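Local coordinates for envelope glycoprotein (Thogoto virus, PDB 5XEA) that probably attaches the virus to its host-cell receptor and then drives fusion of the viral and host membranes, at residues B[30-36]-B[196-202]; B[227-231]-B[408-412]; B[204-209]-B[221-226]. One frame throughout, in Å; residues are numbered along the deposited sequence.

Contact 1 of 3, residues B[30-36]-B[196-202]; sequences ATRYTTS and EIQREEV
Arg32 and Glu200 both set CG trans to the backbone N (chi1 -174° and -165°), which lays their side chains alongside each other, pointing the same way. A turn at chi3 of Arg32 then brings NH2 to 2.8 Å from Glu200 OE1: a salt bridge whose hydrogen bond is weak, bent to 124° at the hydrogen, the guanidinium and carboxylate planes standing nearly perpendicular. Val202 CG1 sits over the centre of one guanidinium face, and NH1 goes on to a second carboxylate, that of Asp226.

The other face of the sheet carries Thr31, Tyr33, Arg199 and Glu201. The aliphatic part of Arg199 runs beside the Tyr33 ring, CG reaching 3.7 Å from CE1, while Thr31 CG2 lies against a guanidinium face, offset toward its rim. Thr31 OG1 donates to Glu201 OE1 at 3.2 Å, on its syn side but somewhat out of the carboxylate plane, and Glu201 OE2 makes a long, weak salt bridge back to Arg199. Tyr33 also meets the ring of Trp155 at about a right angle.

Beneath these side chains the backbones pair closely, Arg32 N donating to Glu200 O and Gln198 N to Thr34 O, each at 2.7 Å. At the far end Ser36 OG accepts from Glu196 N at 2.9 Å, and a water joins Thr34 OG1, Thr35 O and Gln198 OE1. Strands 24-35 and 197-209 are thus neighbours in an antiparallel six-stranded sheet, hydrogen-bonded and non-hydrogen-bonded pairs alternating, with strand 243-247 on the other side of 24-35.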
ATOM      1  N   ALA B  30      23.585 -20.207  -0.679  1.00 55.56           N
ATOM      2  CA  ALA B  30      23.920 -18.877  -1.154  1.00 63.42           C
ATOM      3  C   ALA B  30      24.804 -18.179  -0.138  1.00 64.37           C
ATOM      4  O   ALA B  30      24.787 -18.488   1.057  1.00 61.57           O
ATOM      5  CB  ALA B  30      22.663 -18.039  -1.424  1.00 62.78           C
ATOM      6  N   THR B  31      25.588 -17.236  -0.645  1.00 63.72           N
ATOM      7  CA  THR B  31      26.287 -16.278   0.194  1.00 61.36           C
ATOM      8  C   THR B  31      25.357 -15.091   0.411  1.00 62.96           C
ATOM      9  O   THR B  31      24.901 -14.467  -0.553  1.00 56.77           O
ATOM     10  CB  THR B  31      27.595 -15.829  -0.454  1.00 64.86           C
ATOM     11  OG1 THR B  31      28.395 -16.976  -0.776  1.00 74.07           O
ATOM     12  CG2 THR B  31      28.367 -14.938   0.496  1.00 61.17           C
ATOM     13  N   ARG B  32      25.058 -14.801   1.668  1.00 55.37           N
ATOM     14  CA  ARG B  32      24.172 -13.712   2.029  1.00 55.86           C
ATOM     15  C   ARG B  32      24.981 -12.596   2.671  1.00 55.25           C
ATOM     16  O   ARG B  32      25.818 -12.849   3.543  1.00 59.10           O
ATOM     17  CB  ARG B  32      23.086 -14.185   2.985  1.00 52.43           C
ATOM     18  CG  ARG B  32      22.065 -13.123   3.263  1.00 60.39           C
ATOM     19  CD  ARG B  32      21.022 -13.625   4.197  1.00 67.77           C
ATOM     20  NE  ARG B  32      21.531 -13.685   5.552  1.00 68.10           N
ATOM     21  CZ  ARG B  32      20.941 -14.368   6.519  1.00 75.72           C
ATOM     22  NH1 ARG B  32      19.834 -15.052   6.262  1.00 70.32           N
ATOM     23  NH2 ARG B  32      21.460 -14.377   7.738  1.00 77.17           N
ATOM     24  N   TYR B  33      24.718 -11.365   2.245  1.00 55.54           N
ATOM     25  CA  TYR B  33      25.326 -10.171   2.819  1.00 50.71           C
ATOM     26  C   TYR B  33      24.229  -9.322   3.447  1.00 54.99           C
ATOM     27  O   TYR B  33      23.293  -8.910   2.756  1.00 53.64           O
ATOM     28  CB  TYR B  33      26.063  -9.367   1.754  1.00 49.39           C
ATOM     29  CG  TYR B  33      27.140 -10.119   1.022  1.00 60.65           C
ATOM     30  CD1 TYR B  33      28.463 -10.078   1.458  1.00 66.50           C
ATOM     31  CD2 TYR B  33      26.846 -10.857  -0.116  1.00 58.66           C
ATOM     32  CE1 TYR B  33      29.466 -10.766   0.780  1.00 73.06           C
ATOM     33  CE2 TYR B  33      27.834 -11.541  -0.800  1.00 66.31           C
ATOM     34  CZ  TYR B  33      29.144 -11.495  -0.348  1.00 69.96           C
ATOM     35  OH  TYR B  33      30.126 -12.177  -1.030  1.00 73.48           O
ATOM     36  N   THR B  34      24.335  -9.081   4.752  1.00 53.04           N
ATOM     37  CA  THR B  34      23.410  -8.228   5.485  1.00 58.19           C
ATOM     38  C   THR B  34      24.204  -7.204   6.293  1.00 62.19           C
ATOM     39  O   THR B  34      25.436  -7.205   6.294  1.00 59.19           O
ATOM     40  CB  THR B  34      22.496  -9.040   6.408  1.00 61.75           C
ATOM     41  OG1 THR B  34      23.298  -9.754   7.358  1.00 67.25           O
ATOM     42  CG2 THR B  34      21.635 -10.011   5.608  1.00 54.63           C
ATOM     43  N   THR B  35      23.481  -6.334   6.998  1.00 54.89           N
ATOM     44  CA  THR B  35      24.082  -5.237   7.741  1.00 59.48           C
ATOM     45  C   THR B  35      23.743  -5.343   9.223  1.00 62.68           C
ATOM     46  O   THR B  35      22.717  -5.912   9.617  1.00 58.57           O
ATOM     47  CB  THR B  35      23.627  -3.852   7.205  1.00 63.37           C
ATOM     48  OG1 THR B  35      22.199  -3.800   7.124  1.00 63.17           O
ATOM     49  CG2 THR B  35      24.213  -3.577   5.831  1.00 58.03           C
ATOM     50  N   SER B  36      24.632  -4.764  10.037  1.00 62.79           N
ATOM     51  CA  SER B  36      24.425  -4.716  11.482  1.00 79.29           C
ATOM     52  C   SER B  36      23.157  -3.948  11.846  1.00 85.44           C
ATOM     53  O   SER B  36      22.399  -4.373  12.726  1.00 94.96           O
ATOM     54  CB  SER B  36      25.639  -4.078  12.158  1.00 77.92           C
ATOM     55  OG  SER B  36      26.754  -4.011  11.275  1.00 74.43           O
ATOM     56  N   GLU B 196      28.434  -2.447   9.535  1.00 56.57           N
ATOM     57  CA  GLU B 196      29.278  -3.170   8.600  1.00 67.96           C
ATOM     58  C   GLU B 196      28.450  -4.180   7.822  1.00 59.46           C
ATOM     59  O   GLU B 196      27.428  -4.678   8.305  1.00 53.93           O
ATOM     60  CB  GLU B 196      30.427  -3.872   9.319  1.00 78.75           C
ATOM     61  CG  GLU B 196      31.488  -2.916   9.826  1.00 92.45           C
ATOM     62  CD  GLU B 196      32.071  -3.354  11.151  1.00109.72           C
ATOM     63  OE1 GLU B 196      31.293  -3.797  12.022  1.00117.86           O
ATOM     64  OE2 GLU B 196      33.306  -3.260  11.319  1.00113.92           O
ATOM     65  N   ILE B 197      28.887  -4.450   6.598  1.00 57.09           N
ATOM     66  CA  ILE B 197      28.279  -5.494   5.787  1.00 49.61           C
ATOM     67  C   ILE B 197      28.916  -6.818   6.190  1.00 59.63           C
ATOM     68  O   ILE B 197      30.143  -6.956   6.172  1.00 65.89           O
ATOM     69  CB  ILE B 197      28.458  -5.212   4.288  1.00 60.06           C
ATOM     70  CG1 ILE B 197      27.596  -4.012   3.878  1.00 66.62           C
ATOM     71  CG2 ILE B 197      28.100  -6.434   3.470  1.00 70.50           C
ATOM     72  CD1 ILE B 197      27.775  -3.596   2.437  1.00 70.90           C
ATOM     73  N   GLN B 198      28.081  -7.782   6.570  1.00 63.44           N
ATOM     74  CA  GLN B 198      28.510  -9.077   7.075  1.00 58.86           C
ATOM     75  C   GLN B 198      28.183 -10.157   6.057  1.00 65.34           C
ATOM     76  O   GLN B 198      27.090 -10.168   5.483  1.00 60.32           O
ATOM     77  CB  GLN B 198      27.822  -9.382   8.407  1.00 63.29           C
ATOM     78  CG  GLN B 198      27.763  -8.173   9.314  1.00 75.42           C
ATOM     79  CD  GLN B 198      27.054  -8.439  10.619  1.00 82.99           C
ATOM     80  OE1 GLN B 198      25.848  -8.678  10.650  1.00 85.68           O
ATOM     81  NE2 GLN B 198      27.802  -8.388  11.714  1.00 83.63           N
ATOM     82  N   ARG B 199      29.135 -11.063   5.845  1.00 66.99           N
ATOM     83  CA  ARG B 199      29.024 -12.173   4.907  1.00 58.96           C
ATOM     84  C   ARG B 199      28.690 -13.457   5.661  1.00 65.09           C
ATOM     85  O   ARG B 199      29.070 -13.627   6.822  1.00 60.14           O
ATOM     86  CB  ARG B 199      30.335 -12.325   4.130  1.00 73.57           C
ATOM     87  CG  ARG B 199      30.384 -13.445   3.118  1.00 79.84           C
ATOM     88  CD  ARG B 199      31.826 -13.780   2.770  1.00 84.06           C
ATOM     89  NE  ARG B 199      31.922 -14.974   1.939  1.00 94.18           N
ATOM     90  CZ  ARG B 199      32.344 -14.974   0.680  1.00 97.76           C
ATOM     91  NH1 ARG B 199      32.720 -13.839   0.105  1.00 95.85           N
ATOM     92  NH2 ARG B 199      32.399 -16.112  -0.002  1.00 96.12           N
ATOM     93  N   GLU B 200      27.971 -14.364   4.996  1.00 68.58           N
ATOM     94  CA  GLU B 200      27.460 -15.548   5.675  1.00 69.47           C
ATOM     95  C   GLU B 200      26.978 -16.568   4.649  1.00 63.84           C
ATOM     96  O   GLU B 200      26.372 -16.201   3.636  1.00 56.71           O
ATOM     97  CB  GLU B 200      26.320 -15.168   6.626  1.00 76.76           C
ATOM     98  CG  GLU B 200      25.939 -16.227   7.632  1.00 89.65           C
ATOM     99  CD  GLU B 200      24.833 -15.752   8.559  1.00100.77           C
ATOM    100  OE1 GLU B 200      24.170 -14.749   8.219  1.00109.02           O
ATOM    101  OE2 GLU B 200      24.625 -16.370   9.625  1.00105.95           O
ATOM    102  N   GLU B 201      27.251 -17.846   4.918  1.00 58.76           N
ATOM    103  CA  GLU B 201      26.857 -18.944   4.042  1.00 66.08           C
ATOM    104  C   GLU B 201      25.571 -19.549   4.581  1.00 61.51           C
ATOM    105  O   GLU B 201      25.519 -19.967   5.742  1.00 65.72           O
ATOM    106  CB  GLU B 201      27.961 -19.998   3.957  1.00 75.83           C
ATOM    107  CG  GLU B 201      29.335 -19.432   3.630  1.00 87.30           C
ATOM    108  CD  GLU B 201      29.427 -18.890   2.216  1.00 94.84           C
ATOM    109  OE1 GLU B 201      28.646 -19.346   1.356  1.00 89.25           O
ATOM    110  OE2 GLU B 201      30.278 -18.009   1.964  1.00 99.95           O
ATOM    111  N   VAL B 202      24.536 -19.593   3.742  1.00 62.27           N
ATOM    112  CA  VAL B 202      23.190 -19.905   4.206  1.00 63.38           C
ATOM    113  C   VAL B 202      22.538 -20.912   3.273  1.00 60.05           C
ATOM    114  O   VAL B 202      22.939 -21.094   2.122  1.00 57.84           O
ATOM    115  CB  VAL B 202      22.286 -18.647   4.307  1.00 68.68           C
ATOM    116  CG1 VAL B 202      22.822 -17.650   5.333  1.00 60.36           C
ATOM    117  CG2 VAL B 202      22.135 -18.008   2.943  1.00 58.70           C
TER
HETATM  118  O   HOH W   1      23.421  -9.011   9.990  1.00 71.56           O

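Contact 2 of 3, residues B[227-231]-B[408-412]; sequences GTNFF and AAEVD
Thr228, Phe230 and Glu410 bury the most surface where the start of strand 229-233 meets the loop 408-412. The Thr228 side chain faces the backbone of Glu410: CB and CG2 each lie 3.3 Å from Glu410 O, so it is carbon, with the hydroxyl farther off, that rests on this carbonyl. OG1 takes the position between backbone N and carbonyl carbon (chi1 49°) and lies 2.6 Å from a water that donates to Asp412 OD2. A second water donates to Thr228 O at 2.7 Å and accepts from Asp412 N, so two waters bridge the same pair of residues.

Phe230 brings the CD2, CE2 and CZ side of its ring to the loop. CZ approaches Ala409 CB at 3.5 Å, and CD2 approaches Val411 CG2 at 3.9 Å, the two methyls meeting the ring obliquely. Val411 CG2 also lies near Thr228 O, so that this methyl touches both residues. Ala291 of the second subunit packs on both Phe230 and Val411.

Glu410 crosses Thr228 at a slant and brings OE2 within 4.0 Å of CG2, but this side chain is poorly ordered. Its carboxylate makes a salt bridge through OE1 with Lys221 of the second subunit. The contact therefore divides its labour: the direct touching is by carbon atoms, against other carbons and the Glu410 carbonyl, water carries the polar links between Thr228 and Asp412, and the Glu410 carboxylate, though poorly ordered, is placed to pair across the subunit boundary of the trimer.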
ATOM      1  N   GLY B 227      13.612 -15.653   6.519  1.00 48.96           N
ATOM      2  CA  GLY B 227      13.080 -14.963   7.683  1.00 58.67           C
ATOM      3  C   GLY B 227      11.732 -14.333   7.332  1.00 56.91           C
ATOM      4  O   GLY B 227      10.773 -15.014   6.920  1.00 47.78           O
ATOM      5  N   THR B 228      11.626 -13.009   7.515  1.00 45.59           N
ATOM      6  CA  THR B 228      10.427 -12.264   7.146  1.00 54.08           C
ATOM      7  C   THR B 228      10.562 -11.582   5.794  1.00 52.39           C
ATOM      8  O   THR B 228       9.740 -10.721   5.459  1.00 47.45           O
ATOM      9  CB  THR B 228      10.078 -11.210   8.204  1.00 64.01           C
ATOM     10  OG1 THR B 228      11.242 -10.438   8.525  1.00 61.49           O
ATOM     11  CG2 THR B 228       9.514 -11.872   9.454  1.00 63.36           C
ATOM     12  N   ASN B 229      11.577 -11.934   5.018  1.00 46.80           N
ATOM     13  CA  ASN B 229      11.785 -11.364   3.698  1.00 48.34           C
ATOM     14  C   ASN B 229      11.405 -12.402   2.659  1.00 49.33           C
ATOM     15  O   ASN B 229      11.818 -13.561   2.760  1.00 43.45           O
ATOM     16  CB  ASN B 229      13.237 -10.921   3.515  1.00 52.81           C
ATOM     17  CG  ASN B 229      13.589  -9.731   4.395  1.00 58.83           C
ATOM     18  OD1 ASN B 229      13.026  -8.639   4.243  1.00 61.39           O
ATOM     19  ND2 ASN B 229      14.508  -9.937   5.325  1.00 55.29           N
ATOM     20  N   PHE B 230      10.607 -11.990   1.678  1.00 45.96           N
ATOM     21  CA  PHE B 230      10.184 -12.885   0.611  1.00 46.71           C
ATOM     22  C   PHE B 230      10.501 -12.213  -0.708  1.00 50.32           C
ATOM     23  O   PHE B 230      10.289 -11.006  -0.866  1.00 49.91           O
ATOM     24  CB  PHE B 230       8.681 -13.221   0.687  1.00 40.21           C
ATOM     25  CG  PHE B 230       8.247 -13.798   2.014  1.00 42.64           C
ATOM     26  CD1 PHE B 230       8.031 -15.163   2.163  1.00 42.41           C
ATOM     27  CD2 PHE B 230       8.069 -12.973   3.119  1.00 38.93           C
ATOM     28  CE1 PHE B 230       7.637 -15.679   3.388  1.00 42.60           C
ATOM     29  CE2 PHE B 230       7.679 -13.481   4.342  1.00 38.97           C
ATOM     30  CZ  PHE B 230       7.454 -14.853   4.473  1.00 42.89           C
ATOM     31  N   PHE B 231      11.008 -12.989  -1.654  1.00 44.41           N
ATOM     32  CA  PHE B 231      11.416 -12.396  -2.912  1.00 43.25           C
ATOM     33  C   PHE B 231      11.384 -13.455  -3.990  1.00 47.76           C
ATOM     34  O   PHE B 231      11.500 -14.655  -3.712  1.00 50.54           O
ATOM     35  CB  PHE B 231      12.814 -11.760  -2.794  1.00 40.99           C
ATOM     36  CG  PHE B 231      13.794 -12.596  -2.013  1.00 42.66           C
ATOM     37  CD1 PHE B 231      14.490 -13.626  -2.625  1.00 44.24           C
ATOM     38  CD2 PHE B 231      14.003 -12.359  -0.663  1.00 41.65           C
ATOM     39  CE1 PHE B 231      15.374 -14.418  -1.902  1.00 53.22           C
ATOM     40  CE2 PHE B 231      14.893 -13.137   0.063  1.00 46.51           C
ATOM     41  CZ  PHE B 231      15.575 -14.171  -0.559  1.00 50.05           C
ATOM     42  N   ALA B 408       1.924 -17.331   8.968  1.00 40.32           N
ATOM     43  CA  ALA B 408       1.806 -15.884   8.886  1.00 47.97           C
ATOM     44  C   ALA B 408       3.140 -15.257   8.489  1.00 59.37           C
ATOM     45  O   ALA B 408       4.180 -15.540   9.091  1.00 57.38           O
ATOM     46  CB  ALA B 408       1.342 -15.336  10.234  1.00 42.55           C
ATOM     47  N   ALA B 409       3.107 -14.446   7.435  1.00 57.17           N
ATOM     48  CA  ALA B 409       4.262 -13.676   6.989  1.00 66.26           C
ATOM     49  C   ALA B 409       4.175 -12.285   7.609  1.00 63.77           C
ATOM     50  O   ALA B 409       3.213 -11.549   7.365  1.00 76.70           O
ATOM     51  CB  ALA B 409       4.304 -13.591   5.461  1.00 62.07           C
ATOM     52  N   GLU B 410       5.162 -11.934   8.427  1.00 61.62           N
ATOM     53  CA  GLU B 410       5.189 -10.633   9.091  1.00 67.11           C
ATOM     54  C   GLU B 410       6.170  -9.734   8.342  1.00 48.53           C
ATOM     55  O   GLU B 410       7.296  -9.504   8.767  1.00 57.39           O
ATOM     56  CB  GLU B 410       5.569 -10.806  10.558  1.00 87.14           C
ATOM     57  CG  GLU B 410       5.643 -12.266  10.986  1.00109.77           C
ATOM     58  CD  GLU B 410       6.071 -12.432  12.433  1.00127.24           C
ATOM     59  OE1 GLU B 410       5.231 -12.206  13.333  1.00131.85           O
ATOM     60  OE2 GLU B 410       7.249 -12.787  12.667  1.00133.79           O
ATOM     61  N   VAL B 411       5.728  -9.238   7.189  1.00 46.24           N
ATOM     62  CA  VAL B 411       6.582  -8.399   6.361  1.00 45.68           C
ATOM     63  C   VAL B 411       6.684  -7.008   6.978  1.00 49.39           C
ATOM     64  O   VAL B 411       5.689  -6.452   7.462  1.00 48.21           O
ATOM     65  CB  VAL B 411       6.024  -8.356   4.926  1.00 52.66           C
ATOM     66  CG1 VAL B 411       6.707  -7.286   4.107  1.00 45.85           C
ATOM     67  CG2 VAL B 411       6.191  -9.719   4.262  1.00 57.32           C
ATOM     68  N   ASP B 412       7.899  -6.449   6.997  1.00 45.41           N
ATOM     69  CA  ASP B 412       8.125  -5.085   7.483  1.00 45.36           C
ATOM     70  C   ASP B 412       7.927  -4.091   6.350  1.00 38.52           C
ATOM     71  O   ASP B 412       8.386  -4.307   5.224  1.00 47.01           O
ATOM     72  CB  ASP B 412       9.535  -4.911   8.058  1.00 54.25           C
ATOM     73  CG  ASP B 412       9.735  -5.642   9.388  1.00 75.23           C
ATOM     74  OD1 ASP B 412       8.759  -5.779  10.161  1.00 80.81           O
ATOM     75  OD2 ASP B 412      10.875  -6.082   9.659  1.00 80.82           O
TER
HETATM   76  O   HOH W   2      10.088  -8.072   6.096  1.00 59.81           O
HETATM   77  O   HOH W   3      11.704  -7.959   8.026  1.00 64.36           O

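Contact 3 of 3, residues B[204-209]-B[221-226]; sequences ISCFVD and KAFCQD
Phe223 O accepts a hydrogen bond from Phe207 N at 2.8 Å, and Phe207 O takes one in return from Phe223 N at 3.0 Å, closing a small ring between strands 204-209 and 221-226. Phe207 O also lies at the edge of the Phe223 ring, near its plane. A second reciprocal pair, led by Asp209 N to Lys221 O at 2.8 Å, binds the end where the strands run into their connecting loop; in its return bond Lys221 N stands well above the Asp209 carbonyl plane.

One step from the phenylalanines, Cys206 and Cys224 form a non-hydrogen-bonded pair with CA atoms only 4.0 Å apart. Each sulfur is trans to its carbonyl carbon (chi1 -57° and -49°), turning the two SG atoms together into a disulfide with chi3 101°. On the same face, Val208 CG2 touches Ala222 CB. Ile204 CG2 rests on Cys224 CB at 3.8 Å.

On the opposite face Phe207 meets Phe294 of the second subunit and, edge-to-face, Trp404 of its own chain, while Phe223 packs on Glu297 of the second subunit and Ala408 of the third. The hairpin is thus stitched twice over, by backbone bonds and by a covalent cross-strand link, while the face with Phe207 and Phe223 packs on other subunits.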
ATOM      1  N   ILE B 204      18.623 -21.470   1.829  1.00 57.89           N
ATOM      2  CA  ILE B 204      17.403 -20.691   1.676  1.00 58.68           C
ATOM      3  C   ILE B 204      16.329 -21.567   1.051  1.00 61.86           C
ATOM      4  O   ILE B 204      16.546 -22.163  -0.010  1.00 58.87           O
ATOM      5  CB  ILE B 204      17.659 -19.430   0.834  1.00 48.78           C
ATOM      6  CG1 ILE B 204      18.377 -18.407   1.696  1.00 52.92           C
ATOM      7  CG2 ILE B 204      16.368 -18.858   0.297  1.00 62.91           C
ATOM      8  CD1 ILE B 204      19.257 -17.515   0.913  1.00 58.58           C
ATOM      9  N   SER B 205      15.179 -21.649   1.714  1.00 54.70           N
ATOM     10  CA  SER B 205      14.049 -22.373   1.162  1.00 51.42           C
ATOM     11  C   SER B 205      13.406 -21.561   0.045  1.00 51.06           C
ATOM     12  O   SER B 205      13.077 -20.380   0.223  1.00 52.31           O
ATOM     13  CB  SER B 205      13.031 -22.691   2.255  1.00 70.19           C
ATOM     14  OG  SER B 205      12.601 -21.514   2.921  1.00 87.22           O
ATOM     15  N   CYS B 206      13.268 -22.190  -1.114  1.00 53.45           N
ATOM     16  CA  CYS B 206      12.603 -21.624  -2.276  1.00 52.31           C
ATOM     17  C   CYS B 206      11.654 -22.663  -2.851  1.00 55.06           C
ATOM     18  O   CYS B 206      11.919 -23.867  -2.786  1.00 47.97           O
ATOM     19  CB  CYS B 206      13.600 -21.215  -3.372  1.00 55.56           C
ATOM     20  SG  CYS B 206      14.874 -20.051  -2.870  1.00 73.68           S
ATOM     21  N   PHE B 207      10.547 -22.192  -3.417  1.00 51.90           N
ATOM     22  CA  PHE B 207       9.691 -23.021  -4.250  1.00 53.07           C
ATOM     23  C   PHE B 207       9.986 -22.678  -5.701  1.00 51.66           C
ATOM     24  O   PHE B 207       9.921 -21.506  -6.091  1.00 50.70           O
ATOM     25  CB  PHE B 207       8.220 -22.816  -3.903  1.00 42.09           C
ATOM     26  CG  PHE B 207       7.843 -23.422  -2.583  1.00 48.55           C
ATOM     27  CD1 PHE B 207       7.701 -24.813  -2.449  1.00 47.09           C
ATOM     28  CD2 PHE B 207       7.669 -22.628  -1.474  1.00 43.14           C
ATOM     29  CE1 PHE B 207       7.373 -25.377  -1.233  1.00 47.82           C
ATOM     30  CE2 PHE B 207       7.339 -23.183  -0.253  1.00 48.44           C
ATOM     31  CZ  PHE B 207       7.191 -24.579  -0.132  1.00 47.94           C
ATOM     32  N   VAL B 208      10.372 -23.681  -6.483  1.00 47.20           N
ATOM     33  CA  VAL B 208      10.771 -23.470  -7.866  1.00 47.68           C
ATOM     34  C   VAL B 208       9.720 -24.094  -8.763  1.00 52.68           C
ATOM     35  O   VAL B 208       9.397 -25.280  -8.631  1.00 57.50           O
ATOM     36  CB  VAL B 208      12.167 -24.026  -8.166  1.00 57.79           C
ATOM     37  CG1 VAL B 208      12.439 -23.920  -9.650  1.00 61.10           C
ATOM     38  CG2 VAL B 208      13.208 -23.236  -7.395  1.00 57.21           C
ATOM     39  N   ASP B 209       9.193 -23.288  -9.673  1.00 56.18           N
ATOM     40  CA  ASP B 209       8.051 -23.652 -10.507  1.00 61.20           C
ATOM     41  C   ASP B 209       8.526 -23.627 -11.950  1.00 63.07           C
ATOM     42  O   ASP B 209       8.602 -22.547 -12.559  1.00 70.38           O
ATOM     43  CB  ASP B 209       6.894 -22.679 -10.277  1.00 66.30           C
ATOM     44  CG  ASP B 209       5.541 -23.239 -10.715  1.00 73.45           C
ATOM     45  OD1 ASP B 209       5.535 -24.152 -11.570  1.00 64.92           O
ATOM     46  OD2 ASP B 209       4.486 -22.758 -10.202  1.00 69.24           O
ATOM     47  N   LYS B 221      10.450 -19.997 -12.499  1.00 62.33           N
ATOM     48  CA  LYS B 221      10.213 -18.986 -11.473  1.00 60.16           C
ATOM     49  C   LYS B 221      10.543 -19.561 -10.103  1.00 62.98           C
ATOM     50  O   LYS B 221      10.165 -20.697  -9.788  1.00 58.29           O
ATOM     51  CB  LYS B 221       8.773 -18.476 -11.488  1.00 59.54           C
ATOM     52  CG  LYS B 221       8.505 -17.423 -12.556  1.00 72.21           C
ATOM     53  CD  LYS B 221       7.764 -16.224 -11.981  1.00 77.75           C
ATOM     54  CE  LYS B 221       7.495 -15.170 -13.054  1.00 91.99           C
ATOM     55  NZ  LYS B 221       7.055 -13.855 -12.471  1.00 94.83           N
ATOM     56  N   ALA B 222      11.244 -18.779  -9.288  1.00 51.00           N
ATOM     57  CA  ALA B 222      11.645 -19.224  -7.960  1.00 50.82           C
ATOM     58  C   ALA B 222      11.245 -18.179  -6.933  1.00 55.57           C
ATOM     59  O   ALA B 222      11.600 -17.000  -7.065  1.00 50.33           O
ATOM     60  CB  ALA B 222      13.153 -19.498  -7.891  1.00 56.15           C
ATOM     61  N   PHE B 223      10.510 -18.617  -5.915  1.00 47.21           N
ATOM     62  CA  PHE B 223      10.012 -17.754  -4.853  1.00 49.26           C
ATOM     63  C   PHE B 223      10.621 -18.226  -3.546  1.00 46.58           C
ATOM     64  O   PHE B 223      10.444 -19.387  -3.161  1.00 45.30           O
ATOM     65  CB  PHE B 223       8.484 -17.805  -4.772  1.00 54.05           C
ATOM     66  CG  PHE B 223       7.801 -17.604  -6.095  1.00 58.78           C
ATOM     67  CD1 PHE B 223       7.620 -18.671  -6.961  1.00 55.95           C
ATOM     68  CD2 PHE B 223       7.346 -16.347  -6.474  1.00 53.73           C
ATOM     69  CE1 PHE B 223       6.988 -18.493  -8.176  1.00 63.08           C
ATOM     70  CE2 PHE B 223       6.710 -16.159  -7.691  1.00 62.92           C
ATOM     71  CZ  PHE B 223       6.532 -17.235  -8.544  1.00 59.32           C
ATOM     72  N   CYS B 224      11.319 -17.337  -2.859  1.00 42.72           N
ATOM     73  CA  CYS B 224      12.058 -17.739  -1.674  1.00 45.37           C
ATOM     74  C   CYS B 224      11.596 -16.967  -0.456  1.00 47.19           C
ATOM     75  O   CYS B 224      11.043 -15.862  -0.551  1.00 43.05           O
ATOM     76  CB  CYS B 224      13.561 -17.534  -1.859  1.00 50.57           C
ATOM     77  SG  CYS B 224      14.167 -18.207  -3.399  1.00 58.41           S
ATOM     78  N   GLN B 225      11.856 -17.565   0.697  1.00 41.25           N
ATOM     79  CA  GLN B 225      11.680 -16.922   1.985  1.00 47.11           C
ATOM     80  C   GLN B 225      13.018 -16.941   2.704  1.00 51.08           C
ATOM     81  O   GLN B 225      13.751 -17.925   2.633  1.00 46.05           O
ATOM     82  CB  GLN B 225      10.614 -17.629   2.834  1.00 45.43           C
ATOM     83  CG  GLN B 225      10.677 -17.279   4.311  1.00 51.78           C
ATOM     84  CD  GLN B 225       9.561 -17.917   5.138  1.00 57.18           C
ATOM     85  OE1 GLN B 225       8.898 -18.862   4.702  1.00 55.10           O
ATOM     86  NE2 GLN B 225       9.359 -17.401   6.346  1.00 51.27           N
ATOM     87  N   ASP B 226      13.351 -15.842   3.369  1.00 48.66           N
ATOM     88  CA  ASP B 226      14.504 -15.811   4.265  1.00 50.99           C
ATOM     89  C   ASP B 226      14.085 -14.972   5.473  1.00 53.31           C
ATOM     90  O   ASP B 226      14.161 -13.733   5.436  1.00 43.00           O
ATOM     91  CB  ASP B 226      15.736 -15.246   3.566  1.00 56.03           C
ATOM     92  CG  ASP B 226      16.950 -15.230   4.464  1.00 64.94           C
ATOM     93  OD1 ASP B 226      16.945 -15.984   5.454  1.00 74.75           O
ATOM     94  OD2 ASP B 226      17.906 -14.478   4.181  1.00 65.33           O
TER

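The contacts share one antiparallel sheet: contact 1 pairs strand 24-35 with 197-209, contact 3 continues 197-209 into strand 221-226, and contact 2 sets the loop 408-412 against the next strand, 229-233. Contacts 1 and 3, centres about 19 Å apart, meet where Arg32 NH1 and Asp226 OD2 form a 2.9 Å salt bridge. Contacts 2 and 3 are closer, centres about 13 Å apart, with Phe231 O and Cys224 N at 2.8 Å, probably hydrogen-bonded, and Phe230 packing on Gln225. Contacts 1 and 2 do not touch. The Tyr33 side chain of contact 1 lies about 5 Å from an N-acetylglucosamine of a glycan attached to the protein, whereas contacts 2 and 3 face neighbouring subunits.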